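Local coordinates for major centromere autoantigen B (Homo sapiens, PDB 1UFI), which binds centromeric DNA as a dimer, the domain described here pairing two copies of the protein and so probably helping to organise centromeric chromatin, at residues M13-T24 with I36-V44. Sequence-based numbering, arbitrary orientation.
Sequences MAYFAMVKRYLT and ILHLEHDLV
Phe16 drives its ring into the second helix as a knob, seated in a hole formed by Ile36, Leu39, Glu40 and Leu43. With CG anti to the backbone N, chi1 -171° carries the ring toward the second helix, a reach that suits a large flat side chain where the axes of 13-23 and 36-44 stand 11.4 Å apart. Leu43 CD1 lies over one face in a CH-pi contact, 4.0 Å from the Phe16 ring centroid. Near the ring plane, the edge meets two polar atoms: Glu40 OE2 at Phe16 CE1, and, 3.5 Å from Phe16 CZ, Ile36 O, which also accepts the helical hydrogen bond from Glu40 N.

Further apolar contacts continue the seam both ways. Met13, its flexible chain bent at chi2 and chi3, curls inward and passes alongside Leu43, Met13 SD lying 3.6 Å from Leu43 CB, while Met13 CE touches Val44 CG2. At the other end the branches of Ile36 divide the work: Ile36 CG2 packs 3.6 Å from Lys20 CD, and the Ile36 and Leu23 side chains slide past each other, Ile36 CD1 being 4.1 Å from Leu23 CB.

A charged pair flanks the apolar contacts. Lys20 NZ donates to Glu40 OE2 at 2.7 Å, a salt bridge received on the syn lone pair. Both residues have long aliphatic stems that pack while their charged ends meet: Glu40 CB lies 3.6 Å from Phe16 CE1, and the Glu40 carboxylate is turned 74° from the ring plane.

Tyr22 OH and Asp42 OD2 hydrogen-bond to Thr47 OG1 and His35 ND1 of the second subunit, whose Leu39 also packs on Leu23. Segments 13-23 and 36-44 run antiparallel (179°), as the two arms of an alpha-helical hairpin, which packs against the second subunit in the helical dimer of the CENP-B dimerisation domain.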
loop_
_atom_site.group_PDB
_atom_site.type_symbol
_atom_site.label_atom_id
_atom_site.label_comp_id
_atom_site.label_asym_id
_atom_site.label_seq_id
_atom_site.Cartn_x
_atom_site.Cartn_y
_atom_site.Cartn_z
ATOM N N MET A 13 -7.205 5.862 0.659
ATOM C CA MET A 13 -6.124 6.744 0.242
ATOM C C MET A 13 -5.448 7.409 1.414
ATOM O O MET A 13 -4.239 7.689 1.335
ATOM C CB MET A 13 -6.614 7.771 -0.810
ATOM C CG MET A 13 -7.182 7.074 -2.022
ATOM S SD MET A 13 -6.050 5.768 -2.811
ATOM C CE MET A 13 -5.074 6.689 -3.274
ATOM N N ALA A 14 -6.230 7.714 2.459
ATOM C CA ALA A 14 -5.662 8.258 3.706
ATOM C C ALA A 14 -4.677 7.259 4.292
ATOM O O ALA A 14 -3.554 7.606 4.656
ATOM C CB ALA A 14 -6.770 8.608 4.718
ATOM N N TYR A 15 -5.128 6.022 4.384
ATOM C CA TYR A 15 -4.298 4.867 4.877
ATOM C C TYR A 15 -3.066 4.701 4.011
ATOM O O TYR A 15 -1.980 4.508 4.479
ATOM C CB TYR A 15 -5.105 3.601 4.832
ATOM C CG TYR A 15 -6.382 3.646 5.690
ATOM C CD1 TYR A 15 -6.519 4.562 6.733
ATOM C CD2 TYR A 15 -7.401 2.756 5.436
ATOM C CE1 TYR A 15 -7.721 4.591 7.511
ATOM C CE2 TYR A 15 -8.570 2.778 6.199
ATOM C CZ TYR A 15 -8.709 3.667 7.198
ATOM O OH TYR A 15 -9.900 3.592 7.905
ATOM N N PHE A 16 -3.236 4.729 2.695
ATOM C CA PHE A 16 -2.092 4.649 1.810
ATOM C C PHE A 16 -1.043 5.759 2.001
ATOM O O PHE A 16 0.189 5.510 1.945
ATOM C CB PHE A 16 -2.553 4.633 0.318
ATOM C CG PHE A 16 -1.405 4.326 -0.597
ATOM C CD1 PHE A 16 -0.694 5.320 -1.230
ATOM C CD2 PHE A 16 -0.975 2.989 -0.682
ATOM C CE1 PHE A 16 0.457 4.976 -1.999
ATOM C CE2 PHE A 16 0.120 2.639 -1.487
ATOM C CZ PHE A 16 0.852 3.658 -2.104
ATOM N N ALA A 17 -1.516 6.975 2.292
ATOM C CA ALA A 17 -0.642 8.102 2.618
ATOM C C ALA A 17 0.238 7.763 3.856
ATOM O O ALA A 17 1.425 8.072 3.877
ATOM C CB ALA A 17 -1.492 9.400 2.826
ATOM N N MET A 18 -0.359 7.082 4.821
ATOM C CA MET A 18 0.338 6.715 6.035
ATOM C C MET A 18 1.322 5.564 5.729
ATOM O O MET A 18 2.417 5.546 6.269
ATOM C CB MET A 18 -0.681 6.312 7.134
ATOM C CG MET A 18 -1.514 7.493 7.622
ATOM S SD MET A 18 -0.492 8.758 8.452
ATOM C CE MET A 18 -0.503 9.646 7.674
ATOM N N VAL A 19 0.934 4.598 4.900
ATOM C CA VAL A 19 1.892 3.571 4.418
ATOM C C VAL A 19 3.117 4.249 3.738
ATOM O O VAL A 19 4.270 3.828 3.983
ATOM C CB VAL A 19 1.230 2.548 3.412
ATOM C CG1 VAL A 19 2.305 1.607 2.825
ATOM C CG2 VAL A 19 0.064 1.793 4.039
ATOM N N LYS A 20 2.878 5.249 2.883
ATOM C CA LYS A 20 3.959 5.957 2.203
ATOM C C LYS A 20 4.845 6.736 3.234
ATOM O O LYS A 20 6.077 6.764 3.128
ATOM C CB LYS A 20 3.341 6.854 1.051
ATOM C CG LYS A 20 4.332 7.714 0.220
ATOM C CD LYS A 20 3.634 8.142 -1.100
ATOM C CE LYS A 20 2.495 9.102 -0.921
ATOM N NZ LYS A 20 2.119 9.713 -2.273
ATOM N N ARG A 21 4.206 7.286 4.244
ATOM C CA ARG A 21 4.910 8.057 5.285
ATOM C C ARG A 21 5.841 7.136 6.040
ATOM O O ARG A 21 6.995 7.513 6.378
ATOM C CB ARG A 21 3.910 8.719 6.235
ATOM C CG ARG A 21 4.533 9.079 7.574
ATOM C CD ARG A 21 3.793 10.157 8.309
ATOM N NE ARG A 21 2.975 10.920 7.393
ATOM C CZ ARG A 21 2.213 11.950 7.727
ATOM N NH1 ARG A 21 2.111 13.025 6.953
ATOM N NH2 ARG A 21 1.558 11.902 8.862
ATOM N N TYR A 22 5.361 5.926 6.295
ATOM C CA TYR A 22 6.154 4.914 6.975
ATOM C C TYR A 22 7.380 4.477 6.156
ATOM O O TYR A 22 8.557 4.551 6.614
ATOM C CB TYR A 22 5.289 3.706 7.419
ATOM C CG TYR A 22 6.087 2.596 8.040
ATOM C CD1 TYR A 22 6.472 2.681 9.388
ATOM C CD2 TYR A 22 6.494 1.489 7.295
ATOM C CE1 TYR A 22 7.210 1.701 9.936
ATOM C CE2 TYR A 22 7.219 0.455 7.882
ATOM C CZ TYR A 22 7.604 0.637 9.210
ATOM O OH TYR A 22 8.355 -0.335 9.801
ATOM N N LEU A 23 7.130 4.080 4.941
ATOM C CA LEU A 23 8.159 3.574 4.060
ATOM C C LEU A 23 9.216 4.605 3.753
ATOM O O LEU A 23 10.409 4.286 3.826
ATOM C CB LEU A 23 7.471 3.146 2.755
ATOM C CG LEU A 23 7.732 1.743 2.270
ATOM C CD1 LEU A 23 8.412 0.759 3.275
ATOM C CD2 LEU A 23 6.447 1.217 1.556
ATOM N N THR A 24 8.810 5.823 3.400
ATOM C CA THR A 24 9.798 6.886 3.089
ATOM C C THR A 24 10.465 7.452 4.366
ATOM O O THR A 24 11.245 8.395 4.275
ATOM C CB THR A 24 9.142 8.061 2.297
ATOM O OG1 THR A 24 8.095 8.614 3.092
ATOM C CG2 THR A 24 8.459 7.541 1.081
ATOM N N ILE A 36 5.762 2.017 -4.626
ATOM C CA ILE A 36 4.781 2.945 -4.041
ATOM C C ILE A 36 3.947 3.621 -5.124
ATOM O O ILE A 36 2.711 3.611 -5.045
ATOM C CB ILE A 36 5.482 4.016 -3.198
ATOM C CG1 ILE A 36 6.008 3.334 -1.959
ATOM C CG2 ILE A 36 4.468 5.095 -2.761
ATOM C CD1 ILE A 36 6.984 4.291 -1.128
ATOM N N LEU A 37 4.652 4.198 -6.105
ATOM C CA LEU A 37 4.000 4.986 -7.164
ATOM C C LEU A 37 3.065 4.111 -8.031
ATOM O O LEU A 37 2.004 4.600 -8.358
ATOM C CB LEU A 37 5.016 5.755 -8.006
ATOM C CG LEU A 37 5.417 7.091 -7.301
ATOM C CD1 LEU A 37 6.866 7.439 -7.476
ATOM C CD2 LEU A 37 4.617 8.259 -7.806
ATOM N N HIS A 38 3.452 2.861 -8.288
ATOM C CA HIS A 38 2.585 1.912 -8.997
ATOM C C HIS A 38 1.322 1.576 -8.208
ATOM O O HIS A 38 0.223 1.566 -8.759
ATOM C CB HIS A 38 3.369 0.671 -9.440
ATOM C CG HIS A 38 4.201 0.938 -10.662
ATOM N ND1 HIS A 38 3.659 0.938 -11.941
ATOM C CD2 HIS A 38 5.481 1.359 -10.790
ATOM C CE1 HIS A 38 4.614 1.269 -12.808
ATOM N NE2 HIS A 38 5.727 1.527 -12.134
ATOM N N LEU A 39 1.452 1.260 -6.929
ATOM C CA LEU A 39 0.227 0.903 -6.164
ATOM C C LEU A 39 -0.744 2.084 -6.017
ATOM O O LEU A 39 -1.958 1.913 -6.121
ATOM C CB LEU A 39 0.608 0.229 -4.828
ATOM C CG LEU A 39 -0.625 -0.443 -4.234
ATOM C CD1 LEU A 39 -1.121 -1.520 -5.131
ATOM C CD2 LEU A 39 -0.184 -0.980 -2.829
ATOM N N GLU A 40 -0.195 3.281 -5.845
ATOM C CA GLU A 40 -0.988 4.512 -5.701
ATOM C C GLU A 40 -1.801 4.701 -6.980
ATOM O O GLU A 40 -2.997 5.044 -6.921
ATOM C CB GLU A 40 -0.112 5.733 -5.474
ATOM C CG GLU A 40 -0.960 6.912 -5.059
ATOM C CD GLU A 40 -0.146 8.135 -4.612
ATOM O OE1 GLU A 40 -0.434 9.267 -5.068
ATOM O OE2 GLU A 40 0.817 7.996 -3.817
ATOM N N HIS A 41 -1.150 4.418 -8.111
ATOM C CA HIS A 41 -1.761 4.599 -9.423
ATOM C C HIS A 41 -2.889 3.628 -9.570
ATOM O O HIS A 41 -3.987 4.046 -9.920
ATOM C CB HIS A 41 -0.745 4.359 -10.534
ATOM C CG HIS A 41 -1.342 4.448 -11.900
ATOM N ND1 HIS A 41 -1.443 5.636 -12.585
ATOM C CD2 HIS A 41 -1.882 3.500 -12.696
ATOM C CE1 HIS A 41 -2.033 5.417 -13.748
ATOM N NE2 HIS A 41 -2.321 4.135 -13.839
ATOM N N ASP A 42 -2.653 2.365 -9.172
ATOM C CA ASP A 42 -3.671 1.317 -9.315
ATOM C C ASP A 42 -4.861 1.727 -8.466
ATOM O O ASP A 42 -6.028 1.592 -8.894
ATOM C CB ASP A 42 -3.180 -0.082 -8.813
ATOM C CG ASP A 42 -2.081 -0.677 -9.672
ATOM O OD1 ASP A 42 -2.039 -0.405 -10.893
ATOM O OD2 ASP A 42 -1.206 -1.420 -9.188
ATOM N N LEU A 43 -4.605 2.174 -7.221
ATOM C CA LEU A 43 -5.697 2.549 -6.312
ATOM C C LEU A 43 -6.613 3.618 -6.967
ATOM O O LEU A 43 -7.836 3.482 -6.867
ATOM C CB LEU A 43 -5.136 3.095 -5.021
ATOM C CG LEU A 43 -4.683 2.013 -4.052
ATOM C CD1 LEU A 43 -3.676 2.705 -3.046
ATOM C CD2 LEU A 43 -5.893 1.439 -3.317
ATOM N N VAL A 44 -6.018 4.603 -7.632
ATOM C CA VAL A 44 -6.790 5.697 -8.257
ATOM C C VAL A 44 -7.466 5.185 -9.500
ATOM O O VAL A 44 -8.636 5.507 -9.780
ATOM C CB VAL A 44 -5.881 6.823 -8.642
ATOM C CG1 VAL A 44 -6.550 7.764 -9.699
ATOM C CG2 VAL A 44 -5.390 7.536 -7.345
#